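Local coordinates for Tll0287 protein (PDB 5B82), which binds a covalently attached heme c with His/Cys axial ligation in a PAS-like domain and probably serves redox sensing or signalling in the cyanobacterial cell, at residues Lys92-Asn97 and Asp162-Phe167; Ile135-Ser140 and Asp171-Tyr176. All coordinates share one frame; numbering follows the deposited sequence.

Contact 1. Residues Lys92-Asn97 and Asp162-Phe167; sequences KYRNPN and DRAYGF. With HEC (heme c), chain B.
Arg94 and Asp162 join the two loops by a salt bridge. The guanidinium grips side-on with two nitrogens: NE meets Asp162 OD2 at 2.8 Å with an N-H...O angle of 165°, and NH2 meets Asp162 OD1 at 2.9 Å. NE approaches OD2 from above the carboxylate plane, while Ala164 N, closing an Asx turn, reaches the same oxygen from the opposite face; the NH2 bond to OD1, which also pairs with Arg151, helps to hold the carboxylate's rotation. The Arg94 chi2 bend lays CD above the porphyrin plane at the outer edge of pyrrole D, 3.5 Å from heme C3D. Lys92 and Phe167 reach toward each other tip to tip. A bend at chi3 (68°) turns CE, and NZ ends 4.3 Å above the centre of the Phe167 ring, a cation-pi contact; NZ also donates to Tyr165 O at 2.9 Å, in the carbonyl plane. Arg163 N to Tyr93 O adds a backbone bond. Residues 92-97 also hold both heme propionates: Arg94 N donates to O1A at 2.6 Å and Asn95 N to O2A, while Asn95 ND2 reaches O1D at 3.0 Å. The contact joins the loop between strand 85-89 and helix 103-114 to the loop between helix 153-158 and strand 172-181, with helix 142-145, carrying axial His145, against Arg94 and Phe167.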
ATOM      1  N   LYS A  92       4.983   6.241  -6.910  1.00 29.45           N
ATOM      2  CA  LYS A  92       5.918   5.330  -7.560  1.00 29.55           C
ATOM      3  C   LYS A  92       5.404   3.914  -7.366  1.00 29.86           C
ATOM      4  O   LYS A  92       5.698   3.270  -6.355  1.00 28.24           O
ATOM      5  CB  LYS A  92       7.320   5.475  -6.947  1.00 29.96           C
ATOM      6  CG  LYS A  92       7.852   6.899  -6.982  1.00 36.04           C
ATOM      7  CD  LYS A  92       9.058   7.086  -6.064  1.00 37.22           C
ATOM      8  CE  LYS A  92      10.278   6.332  -6.567  1.00 39.00           C
ATOM      9  NZ  LYS A  92      11.467   6.611  -5.705  1.00 46.33           N
ATOM     10  N   TYR A  93       4.624   3.439  -8.332  1.00 29.58           N
ATOM     11  CA  TYR A  93       3.935   2.162  -8.218  1.00 30.02           C
ATOM     12  C   TYR A  93       4.573   1.079  -9.076  1.00 33.03           C
ATOM     13  O   TYR A  93       5.217   1.359 -10.083  1.00 36.33           O
ATOM     14  CB  TYR A  93       2.463   2.314  -8.613  1.00 31.12           C
ATOM     15  CG  TYR A  93       2.298   3.012  -9.940  1.00 29.80           C
ATOM     16  CD1 TYR A  93       2.290   2.296 -11.130  1.00 35.16           C
ATOM     17  CD2 TYR A  93       2.183   4.392 -10.005  1.00 33.23           C
ATOM     18  CE1 TYR A  93       2.155   2.938 -12.343  1.00 43.95           C
ATOM     19  CE2 TYR A  93       2.047   5.038 -11.210  1.00 34.76           C
ATOM     20  CZ  TYR A  93       2.033   4.310 -12.373  1.00 41.97           C
ATOM     21  OH  TYR A  93       1.901   4.963 -13.572  1.00 51.91           O
ATOM     22  N   ARG A  94       4.371  -0.165  -8.666  1.00 29.16           N
ATOM     23  CA  ARG A  94       4.855  -1.317  -9.402  1.00 31.10           C
ATOM     24  C   ARG A  94       3.718  -1.864 -10.249  1.00 30.17           C
ATOM     25  O   ARG A  94       3.876  -2.095 -11.445  1.00 33.16           O
ATOM     26  CB  ARG A  94       5.349  -2.373  -8.419  1.00 30.77           C
ATOM     27  CG  ARG A  94       5.818  -3.668  -9.037  1.00 31.95           C
ATOM     28  CD  ARG A  94       6.910  -4.253  -8.164  1.00 27.35           C
ATOM     29  NE  ARG A  94       8.116  -3.434  -8.242  1.00 33.16           N
ATOM     30  CZ  ARG A  94       9.177  -3.569  -7.452  1.00 31.65           C
ATOM     31  NH1 ARG A  94       9.190  -4.482  -6.492  1.00 28.82           N
ATOM     32  NH2 ARG A  94      10.224  -2.779  -7.619  1.00 32.97           N
ATOM     33  N   ASN A  95       2.571  -2.068  -9.614  1.00 23.69           N
ATOM     34  CA  ASN A  95       1.374  -2.512 -10.302  1.00 31.52           C
ATOM     35  C   ASN A  95       0.593  -1.287 -10.789  1.00 33.54           C
ATOM     36  O   ASN A  95       0.232  -0.417  -9.989  1.00 26.77           O
ATOM     37  CB  ASN A  95       0.537  -3.367  -9.347  1.00 33.07           C
ATOM     38  CG  ASN A  95      -0.700  -3.958  -9.998  1.00 36.00           C
ATOM     39  OD1 ASN A  95      -1.328  -3.344 -10.863  1.00 39.00           O
ATOM     40  ND2 ASN A  95      -1.064  -5.160  -9.568  1.00 33.25           N
ATOM     41  N   PRO A  96       0.320  -1.213 -12.103  1.00 35.59           N
ATOM     42  CA  PRO A  96      -0.370  -0.035 -12.639  1.00 37.87           C
ATOM     43  C   PRO A  96      -1.757   0.198 -12.034  1.00 36.33           C
ATOM     44  O   PRO A  96      -2.288   1.299 -12.157  1.00 41.46           O
ATOM     45  CB  PRO A  96      -0.468  -0.335 -14.140  1.00 40.42           C
ATOM     46  CG  PRO A  96      -0.315  -1.808 -14.248  1.00 43.24           C
ATOM     47  CD  PRO A  96       0.627  -2.194 -13.154  1.00 31.39           C
ATOM     48  N   ASN A  97      -2.327  -0.806 -11.373  1.00 31.61           N
ATOM     49  CA  ASN A  97      -3.623  -0.632 -10.721  1.00 33.60           C
ATOM     50  C   ASN A  97      -3.528   0.227  -9.461  1.00 35.08           C
ATOM     51  O   ASN A  97      -4.543   0.587  -8.858  1.00 31.86           O
ATOM     52  CB  ASN A  97      -4.240  -1.990 -10.376  1.00 44.32           C
ATOM     53  CG  ASN A  97      -5.674  -1.872  -9.881  1.00 54.11           C
ATOM     54  OD1 ASN A  97      -6.513  -1.233 -10.522  1.00 61.01           O
ATOM     55  ND2 ASN A  97      -5.959  -2.474  -8.729  1.00 52.15           N
ATOM     56  N   ASP A 162       7.520  -0.448 -14.054  1.00 43.55           N
ATOM     57  CA  ASP A 162       7.787  -0.313 -12.626  1.00 40.76           C
ATOM     58  C   ASP A 162       8.454   1.022 -12.290  1.00 42.03           C
ATOM     59  O   ASP A 162       9.310   1.499 -13.035  1.00 42.61           O
ATOM     60  CB  ASP A 162       8.664  -1.472 -12.143  1.00 36.98           C
ATOM     61  CG  ASP A 162       8.975  -1.389 -10.661  1.00 36.29           C
ATOM     62  OD1 ASP A 162      10.149  -1.601 -10.288  1.00 33.88           O
ATOM     63  OD2 ASP A 162       8.044  -1.118  -9.871  1.00 32.61           O
ATOM     64  N   ARG A 163       8.044   1.622 -11.174  1.00 40.15           N
ATOM     65  CA  ARG A 163       8.677   2.835 -10.658  1.00 42.24           C
ATOM     66  C   ARG A 163       8.955   2.688  -9.163  1.00 39.94           C
ATOM     67  O   ARG A 163       9.524   3.577  -8.533  1.00 41.25           O
ATOM     68  CB  ARG A 163       7.791   4.060 -10.902  1.00 49.42           C
ATOM     69  CG  ARG A 163       7.453   4.322 -12.363  1.00 60.55           C
ATOM     70  CD  ARG A 163       8.130   5.583 -12.898  1.00 71.01           C
ATOM     71  NE  ARG A 163       9.559   5.404 -13.161  1.00 79.75           N
ATOM     72  CZ  ARG A 163      10.339   6.326 -13.725  1.00 85.76           C
ATOM     73  NH1 ARG A 163       9.832   7.497 -14.090  1.00 86.17           N
ATOM     74  NH2 ARG A 163      11.627   6.079 -13.926  1.00 90.36           N
ATOM     75  N   ALA A 164       8.557   1.552  -8.598  1.00 36.16           N
ATOM     76  CA  ALA A 164       8.654   1.342  -7.154  1.00 32.66           C
ATOM     77  C   ALA A 164      10.055   0.947  -6.685  1.00 32.58           C
ATOM     78  O   ALA A 164      10.239  -0.098  -6.050  1.00 37.86           O
ATOM     79  CB  ALA A 164       7.622   0.309  -6.699  1.00 28.23           C
ATOM     80  N   TYR A 165      11.038   1.791  -6.987  1.00 29.62           N
ATOM     81  CA  TYR A 165      12.414   1.559  -6.550  1.00 35.00           C
ATOM     82  C   TYR A 165      13.066   2.864  -6.140  1.00 39.29           C
ATOM     83  O   TYR A 165      12.481   3.938  -6.297  1.00 36.57           O
ATOM     84  CB  TYR A 165      13.241   0.893  -7.656  1.00 39.04           C
ATOM     85  CG  TYR A 165      13.202   1.623  -8.989  1.00 43.94           C
ATOM     86  CD1 TYR A 165      12.364   1.196 -10.012  1.00 39.13           C
ATOM     87  CD2 TYR A 165      14.004   2.735  -9.224  1.00 49.75           C
ATOM     88  CE1 TYR A 165      12.318   1.857 -11.224  1.00 43.82           C
ATOM     89  CE2 TYR A 165      13.965   3.402 -10.435  1.00 51.56           C
ATOM     90  CZ  TYR A 165      13.119   2.958 -11.432  1.00 50.95           C
ATOM     91  OH  TYR A 165      13.076   3.616 -12.642  1.00 56.65           O
ATOM     92  N   GLY A 166      14.282   2.763  -5.616  1.00 40.92           N
ATOM     93  CA  GLY A 166      15.048   3.933  -5.226  1.00 42.64           C
ATOM     94  C   GLY A 166      14.625   4.528  -3.898  1.00 42.50           C
ATOM     95  O   GLY A 166      14.953   5.671  -3.596  1.00 45.03           O
ATOM     96  N   PHE A 167      13.892   3.760  -3.101  1.00 37.25           N
ATOM     97  CA  PHE A 167      13.490   4.219  -1.773  1.00 32.26           C
ATOM     98  C   PHE A 167      14.617   4.102  -0.748  1.00 40.49           C
ATOM     99  O   PHE A 167      15.549   3.319  -0.921  1.00 42.48           O
ATOM    100  CB  PHE A 167      12.293   3.420  -1.271  1.00 29.33           C
ATOM    101  CG  PHE A 167      11.038   3.651  -2.054  1.00 27.37           C
ATOM    102  CD1 PHE A 167      10.230   4.742  -1.785  1.00 29.62           C
ATOM    103  CD2 PHE A 167      10.651   2.765  -3.036  1.00 27.79           C
ATOM    104  CE1 PHE A 167       9.071   4.949  -2.502  1.00 29.79           C
ATOM    105  CE2 PHE A 167       9.490   2.969  -3.750  1.00 31.03           C
ATOM    106  CZ  PHE A 167       8.702   4.060  -3.480  1.00 26.53           C
TER
HETATM  107 FE   HEC B 501       6.340  -4.335  -2.149  1.00 24.74          FE
HETATM  108  CHA HEC B 501       3.957  -3.659  -4.471  1.00 22.10           C
HETATM  109  CHB HEC B 501       5.195  -1.624  -0.265  1.00 23.23           C
HETATM  110  CHC HEC B 501       8.520  -5.083   0.337  1.00 29.06           C
HETATM  111  CHD HEC B 501       7.743  -6.743  -4.157  1.00 27.45           C
HETATM  112  NA  HEC B 501       4.894  -2.866  -2.359  1.00 23.96           N
HETATM  113  C1A HEC B 501       3.932  -2.872  -3.348  1.00 24.69           C
HETATM  114  C2A HEC B 501       2.913  -1.898  -3.007  1.00 24.16           C
HETATM  115  C3A HEC B 501       3.268  -1.347  -1.840  1.00 22.44           C
HETATM  116  C4A HEC B 501       4.513  -1.934  -1.416  1.00 24.98           C
HETATM  117  CMA HEC B 501       2.519  -0.259  -1.054  1.00 17.22           C
HETATM  118  CAA HEC B 501       1.640  -1.577  -3.831  1.00 24.65           C
HETATM  119  CBA HEC B 501       1.796  -0.305  -4.663  1.00 21.00           C
HETATM  120  CGA HEC B 501       2.547  -0.601  -5.933  1.00 20.63           C
HETATM  121  O1A HEC B 501       3.662  -0.054  -6.117  1.00 30.44           O
HETATM  122  O2A HEC B 501       2.052  -1.414  -6.758  1.00 24.48           O
HETATM  123  NB  HEC B 501       6.773  -3.488  -0.332  1.00 28.16           N
HETATM  124  C1B HEC B 501       6.163  -2.420   0.291  1.00 26.72           C
HETATM  125  C2B HEC B 501       6.712  -2.283   1.624  1.00 26.88           C
HETATM  126  C3B HEC B 501       7.636  -3.233   1.784  1.00 24.58           C
HETATM  127  C4B HEC B 501       7.686  -4.015   0.566  1.00 27.82           C
HETATM  128  CMB HEC B 501       6.326  -1.185   2.648  1.00 17.17           C
HETATM  129  CAB HEC B 501       8.493  -3.481   3.048  1.00 22.04           C
HETATM  130  CBB HEC B 501       7.606  -3.938   4.235  1.00 19.42           C
HETATM  131  NC  HEC B 501       7.872  -5.644  -1.968  1.00 30.66           N
HETATM  132  C1C HEC B 501       8.612  -5.828  -0.821  1.00 31.59           C
HETATM  133  C2C HEC B 501       9.399  -7.032  -0.989  1.00 33.41           C
HETATM  134  C3C HEC B 501       9.293  -7.416  -2.273  1.00 31.24           C
HETATM  135  C4C HEC B 501       8.260  -6.599  -2.884  1.00 29.68           C
HETATM  136  CMC HEC B 501      10.508  -7.451   0.004  1.00 26.69           C
HETATM  137  CAC HEC B 501      10.040  -8.581  -2.977  1.00 28.95           C
HETATM  138  CBC HEC B 501       9.842  -9.974  -2.332  1.00 34.48           C
HETATM  139  ND  HEC B 501       5.972  -5.043  -4.034  1.00 27.17           N
HETATM  140  C1D HEC B 501       6.591  -6.146  -4.613  1.00 32.00           C
HETATM  141  C2D HEC B 501       5.827  -6.557  -5.775  1.00 28.75           C
HETATM  142  C3D HEC B 501       4.661  -5.580  -5.859  1.00 28.85           C
HETATM  143  C4D HEC B 501       4.829  -4.682  -4.749  1.00 27.07           C
HETATM  144  CMD HEC B 501       6.121  -7.728  -6.735  1.00 25.18           C
HETATM  145  CAD HEC B 501       3.513  -5.556  -6.891  1.00 24.15           C
HETATM  146  CBD HEC B 501       2.435  -6.454  -6.295  1.00 25.35           C
HETATM  147  CGD HEC B 501       1.152  -6.388  -7.094  1.00 24.03           C
HETATM  148  O1D HEC B 501       1.150  -6.791  -8.278  1.00 29.31           O
HETATM  149  O2D HEC B 501       0.132  -5.935  -6.530  1.00 26.35           O

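Contact 2. Residues Ile135-Ser140 and Asp171-Tyr176; sequences IDVQAS and DLRGMY. With HEC (heme c), chain B.
Asp171 O accepts from Val137 N at 3.0 Å just beyond the paired ends of strands 128-136 and 172-181, antiparallel neighbours in the sheet of this PAS-like domain that come together around a classic beta bulge. The same oxygen lies close to Asp136 CA, a CA-H...O contact, and Asp171 CB packs on Val137 CG2; its carboxylate turns elsewhere, OD2 accepting from Arg168 N. Leu172 pairs with Asp136 as an antiparallel non-hydrogen-bonded pair, and its CD1 comes up to Ile135 O. Next comes the bulge, in which Arg173 and Gly174 both face Ile135. Arg173 N donates to Ile135 O at 2.8 Å, whereas the bond from Gly174 N to that oxygen is weak. Ile135 N donates to Gly174 O; with the weak return bond this makes Ile135 and Gly174 the antiparallel hydrogen-bonded pair. The Arg173 side chain lies beside that of Ile135, pointing the same way. CG stands anti to the backbone N (chi1 172°), the bend at chi2 (72°) turns CD toward the heme, and the guanidinium lies over the porphyrin face near pyrrole A: NE is 3.2 Å from heme CHB, methyl CMA lies over the centre of one guanidinium face, and NH2 donates to propionate O1A at 2.7 Å. A positive arginine here would be expected to offset the propionate's charge. Met175 CB points away from residues 135-140, and the side chain packs on helix 103-114. Tyr176, whose OH bonds Asp42 and Arg45, crosses Ile135 at about a right angle. Ile135 CG1 stands 3.4 Å from Tyr176 CE2. Ile135 CD1, which also touches heme CMA, makes a CH-pi contact over the centre of the phenol ring, 3.7 Å from its centroid and 11° off the normal.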
ATOM      1  N   ILE A 135       1.887   4.264   4.201  1.00 16.69           N
ATOM      2  CA  ILE A 135       2.809   3.137   4.186  1.00 22.51           C
ATOM      3  C   ILE A 135       4.226   3.696   4.112  1.00 24.25           C
ATOM      4  O   ILE A 135       4.564   4.423   3.175  1.00 26.48           O
ATOM      5  CB  ILE A 135       2.581   2.247   2.957  1.00 18.26           C
ATOM      6  CG1 ILE A 135       1.166   1.674   2.970  1.00 17.39           C
ATOM      7  CG2 ILE A 135       3.601   1.105   2.921  1.00 17.62           C
ATOM      8  CD1 ILE A 135       0.685   1.163   1.627  1.00 17.14           C
ATOM      9  N   ASP A 136       5.056   3.366   5.092  1.00 21.10           N
ATOM     10  CA  ASP A 136       6.431   3.833   5.073  1.00 22.02           C
ATOM     11  C   ASP A 136       7.376   2.717   4.637  1.00 24.77           C
ATOM     12  O   ASP A 136       7.010   1.544   4.633  1.00 27.09           O
ATOM     13  CB  ASP A 136       6.844   4.402   6.432  1.00 27.49           C
ATOM     14  CG  ASP A 136       6.168   5.739   6.744  1.00 34.63           C
ATOM     15  OD1 ASP A 136       5.885   6.513   5.800  1.00 37.17           O
ATOM     16  OD2 ASP A 136       5.927   6.018   7.940  1.00 36.41           O
ATOM     17  N   VAL A 137       8.590   3.095   4.260  1.00 23.69           N
ATOM     18  CA  VAL A 137       9.584   2.126   3.824  1.00 24.03           C
ATOM     19  C   VAL A 137      10.432   1.672   5.007  1.00 23.16           C
ATOM     20  O   VAL A 137      11.032   2.504   5.676  1.00 31.97           O
ATOM     21  CB  VAL A 137      10.499   2.746   2.762  1.00 25.55           C
ATOM     22  CG1 VAL A 137      11.621   1.787   2.396  1.00 27.72           C
ATOM     23  CG2 VAL A 137       9.693   3.136   1.526  1.00 26.92           C
ATOM     24  N   GLN A 138      10.465   0.364   5.278  1.00 27.22           N
ATOM     25  CA  GLN A 138      11.450  -0.214   6.215  1.00 34.82           C
ATOM     26  C   GLN A 138      12.616  -0.863   5.469  1.00 34.45           C
ATOM     27  O   GLN A 138      12.578  -0.994   4.244  1.00 29.71           O
ATOM     28  CB  GLN A 138      10.812  -1.249   7.149  1.00 36.83           C
ATOM     29  CG  GLN A 138       9.829  -0.670   8.152  1.00 41.64           C
ATOM     30  CD  GLN A 138       8.429  -0.630   7.607  1.00 45.01           C
ATOM     31  OE1 GLN A 138       8.005  -1.549   6.913  1.00 52.95           O
ATOM     32  NE2 GLN A 138       7.701   0.444   7.903  1.00 41.22           N
ATOM     33  N   ALA A 139      13.644  -1.278   6.212  1.00 32.34           N
ATOM     34  CA  ALA A 139      14.846  -1.859   5.618  1.00 29.55           C
ATOM     35  C   ALA A 139      14.580  -3.094   4.766  1.00 26.11           C
ATOM     36  O   ALA A 139      15.184  -3.256   3.710  1.00 31.75           O
ATOM     37  CB  ALA A 139      15.899  -2.180   6.700  1.00 31.69           C
ATOM     38  N   SER A 140      13.686  -3.961   5.229  1.00 27.54           N
ATOM     39  CA  SER A 140      13.389  -5.198   4.518  1.00 31.74           C
ATOM     40  C   SER A 140      12.903  -4.901   3.101  1.00 29.00           C
ATOM     41  O   SER A 140      13.285  -5.574   2.140  1.00 35.76           O
ATOM     42  CB  SER A 140      12.336  -5.998   5.285  1.00 37.44           C
ATOM     43  OG  SER A 140      11.152  -5.230   5.475  1.00 36.37           O
ATOM     44  N   ASP A 171      11.270   6.609   3.923  1.00 35.10           N
ATOM     45  CA  ASP A 171      10.528   7.244   2.831  1.00 30.92           C
ATOM     46  C   ASP A 171       9.030   6.956   2.901  1.00 25.47           C
ATOM     47  O   ASP A 171       8.611   5.935   3.438  1.00 28.00           O
ATOM     48  CB  ASP A 171      11.026   6.744   1.474  1.00 29.51           C
ATOM     49  CG  ASP A 171      12.360   7.335   1.088  1.00 37.52           C
ATOM     50  OD1 ASP A 171      12.979   7.996   1.947  1.00 40.04           O
ATOM     51  OD2 ASP A 171      12.786   7.125  -0.070  1.00 34.62           O
ATOM     52  N   LEU A 172       8.228   7.843   2.322  1.00 26.36           N
ATOM     53  CA  LEU A 172       6.815   7.544   2.108  1.00 28.56           C
ATOM     54  C   LEU A 172       6.662   6.629   0.895  1.00 26.70           C
ATOM     55  O   LEU A 172       6.974   7.022  -0.231  1.00 33.17           O
ATOM     56  CB  LEU A 172       6.020   8.832   1.898  1.00 28.84           C
ATOM     57  CG  LEU A 172       4.554   8.641   1.512  1.00 30.01           C
ATOM     58  CD1 LEU A 172       3.784   7.976   2.654  1.00 25.21           C
ATOM     59  CD2 LEU A 172       3.947   9.977   1.131  1.00 30.87           C
ATOM     60  N   ARG A 173       6.182   5.409   1.130  1.00 23.89           N
ATOM     61  CA  ARG A 173       6.043   4.406   0.077  1.00 23.54           C
ATOM     62  C   ARG A 173       4.770   4.602  -0.751  1.00 26.26           C
ATOM     63  O   ARG A 173       4.768   4.411  -1.970  1.00 22.55           O
ATOM     64  CB  ARG A 173       6.022   3.007   0.696  1.00 21.69           C
ATOM     65  CG  ARG A 173       5.685   1.904  -0.287  1.00 22.93           C
ATOM     66  CD  ARG A 173       6.839   1.641  -1.259  1.00 28.87           C
ATOM     67  NE  ARG A 173       6.483   0.593  -2.211  1.00 29.25           N
ATOM     68  CZ  ARG A 173       5.863   0.809  -3.370  1.00 28.23           C
ATOM     69  NH1 ARG A 173       5.544   2.043  -3.732  1.00 25.83           N
ATOM     70  NH2 ARG A 173       5.571  -0.210  -4.170  1.00 22.83           N
ATOM     71  N   GLY A 174       3.699   4.979  -0.065  1.00 24.54           N
ATOM     72  CA  GLY A 174       2.374   5.086  -0.648  1.00 24.83           C
ATOM     73  C   GLY A 174       1.377   5.052   0.493  1.00 23.09           C
ATOM     74  O   GLY A 174       1.699   5.441   1.622  1.00 20.61           O
ATOM     75  N   MET A 175       0.171   4.571   0.220  1.00 21.20           N
ATOM     76  CA  MET A 175      -0.884   4.553   1.226  1.00 18.43           C
ATOM     77  C   MET A 175      -1.904   3.479   0.919  1.00 19.55           C
ATOM     78  O   MET A 175      -1.976   2.997  -0.221  1.00 17.52           O
ATOM     79  CB  MET A 175      -1.586   5.907   1.278  1.00 19.55           C
ATOM     80  CG  MET A 175      -2.492   6.188   0.077  1.00 17.54           C
ATOM     81  SD  MET A 175      -3.074   7.883   0.092  1.00 21.16           S
ATOM     82  CE  MET A 175      -4.025   7.900  -1.449  1.00 22.39           C
ATOM     83  N   TYR A 176      -2.669   3.073   1.936  1.00 17.68           N
ATOM     84  CA  TYR A 176      -3.901   2.315   1.695  1.00 15.29           C
ATOM     85  C   TYR A 176      -5.039   3.317   1.564  1.00 17.77           C
ATOM     86  O   TYR A 176      -5.032   4.345   2.242  1.00 20.07           O
ATOM     87  CB  TYR A 176      -4.218   1.361   2.845  1.00 16.74           C
ATOM     88  CG  TYR A 176      -3.078   0.437   3.201  1.00 21.22           C
ATOM     89  CD1 TYR A 176      -2.865  -0.746   2.499  1.00 21.38           C
ATOM     90  CD2 TYR A 176      -2.224   0.744   4.241  1.00 20.54           C
ATOM     91  CE1 TYR A 176      -1.811  -1.589   2.823  1.00 21.34           C
ATOM     92  CE2 TYR A 176      -1.183  -0.094   4.581  1.00 23.21           C
ATOM     93  CZ  TYR A 176      -0.976  -1.249   3.867  1.00 24.13           C
ATOM     94  OH  TYR A 176       0.074  -2.064   4.206  1.00 22.37           O
TER
HETATM   95 FE   HEC B 501       6.340  -4.335  -2.149  1.00 24.74          FE
HETATM   96  CHA HEC B 501       3.957  -3.659  -4.471  1.00 22.10           C
HETATM   97  CHB HEC B 501       5.195  -1.624  -0.265  1.00 23.23           C
HETATM   98  CHC HEC B 501       8.520  -5.083   0.337  1.00 29.06           C
HETATM   99  CHD HEC B 501       7.743  -6.743  -4.157  1.00 27.45           C
HETATM  100  NA  HEC B 501       4.894  -2.866  -2.359  1.00 23.96           N
HETATM  101  C1A HEC B 501       3.932  -2.872  -3.348  1.00 24.69           C
HETATM  102  C2A HEC B 501       2.913  -1.898  -3.007  1.00 24.16           C
HETATM  103  C3A HEC B 501       3.268  -1.347  -1.840  1.00 22.44           C
HETATM  104  C4A HEC B 501       4.513  -1.934  -1.416  1.00 24.98           C
HETATM  105  CMA HEC B 501       2.519  -0.259  -1.054  1.00 17.22           C
HETATM  106  CAA HEC B 501       1.640  -1.577  -3.831  1.00 24.65           C
HETATM  107  CBA HEC B 501       1.796  -0.305  -4.663  1.00 21.00           C
HETATM  108  CGA HEC B 501       2.547  -0.601  -5.933  1.00 20.63           C
HETATM  109  O1A HEC B 501       3.662  -0.054  -6.117  1.00 30.44           O
HETATM  110  O2A HEC B 501       2.052  -1.414  -6.758  1.00 24.48           O
HETATM  111  NB  HEC B 501       6.773  -3.488  -0.332  1.00 28.16           N
HETATM  112  C1B HEC B 501       6.163  -2.420   0.291  1.00 26.72           C
HETATM  113  C2B HEC B 501       6.712  -2.283   1.624  1.00 26.88           C
HETATM  114  C3B HEC B 501       7.636  -3.233   1.784  1.00 24.58           C
HETATM  115  C4B HEC B 501       7.686  -4.015   0.566  1.00 27.82           C
HETATM  116  CMB HEC B 501       6.326  -1.185   2.648  1.00 17.17           C
HETATM  117  CAB HEC B 501       8.493  -3.481   3.048  1.00 22.04           C
HETATM  118  CBB HEC B 501       7.606  -3.938   4.235  1.00 19.42           C
HETATM  119  NC  HEC B 501       7.872  -5.644  -1.968  1.00 30.66           N
HETATM  120  C1C HEC B 501       8.612  -5.828  -0.821  1.00 31.59           C
HETATM  121  C2C HEC B 501       9.399  -7.032  -0.989  1.00 33.41           C
HETATM  122  C3C HEC B 501       9.293  -7.416  -2.273  1.00 31.24           C
HETATM  123  C4C HEC B 501       8.260  -6.599  -2.884  1.00 29.68           C
HETATM  124  CMC HEC B 501      10.508  -7.451   0.004  1.00 26.69           C
HETATM  125  CAC HEC B 501      10.040  -8.581  -2.977  1.00 28.95           C
HETATM  126  CBC HEC B 501       9.842  -9.974  -2.332  1.00 34.48           C
HETATM  127  ND  HEC B 501       5.972  -5.043  -4.034  1.00 27.17           N
HETATM  128  C1D HEC B 501       6.591  -6.146  -4.613  1.00 32.00           C
HETATM  129  C2D HEC B 501       5.827  -6.557  -5.775  1.00 28.75           C
HETATM  130  C3D HEC B 501       4.661  -5.580  -5.859  1.00 28.85           C
HETATM  131  C4D HEC B 501       4.829  -4.682  -4.749  1.00 27.07           C
HETATM  132  CMD HEC B 501       6.121  -7.728  -6.735  1.00 25.18           C
HETATM  133  CAD HEC B 501       3.513  -5.556  -6.891  1.00 24.15           C
HETATM  134  CBD HEC B 501       2.435  -6.454  -6.295  1.00 25.35           C
HETATM  135  CGD HEC B 501       1.152  -6.388  -7.094  1.00 24.03           C
HETATM  136  O1D HEC B 501       1.150  -6.791  -8.278  1.00 29.31           O
HETATM  137  O2D HEC B 501       0.132  -5.935  -6.530  1.00 26.35           O

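Both contacts touch the heme, but from different parts of the fold. Contact 2 is buried and built on two paired strands, with backbone bonds and apolar side chains, and with Arg173 as its one charged side chain bonded to the heme; contact 1 is partly buried, joins two irregular loops, and relies on charged side chains and backbone N-H groups directed at the propionates. Their segments alternate along the chain, and residues 162-167 lead by a short connection into the strand of 171-176. Their centres are 12 Å apart, yet they meet directly: Arg173 NH1 lies 2.9 Å from Lys92 O, a probable hydrogen bond, and Phe167 packs on Val137. Propionate oxygen O1A accepts from both contacts.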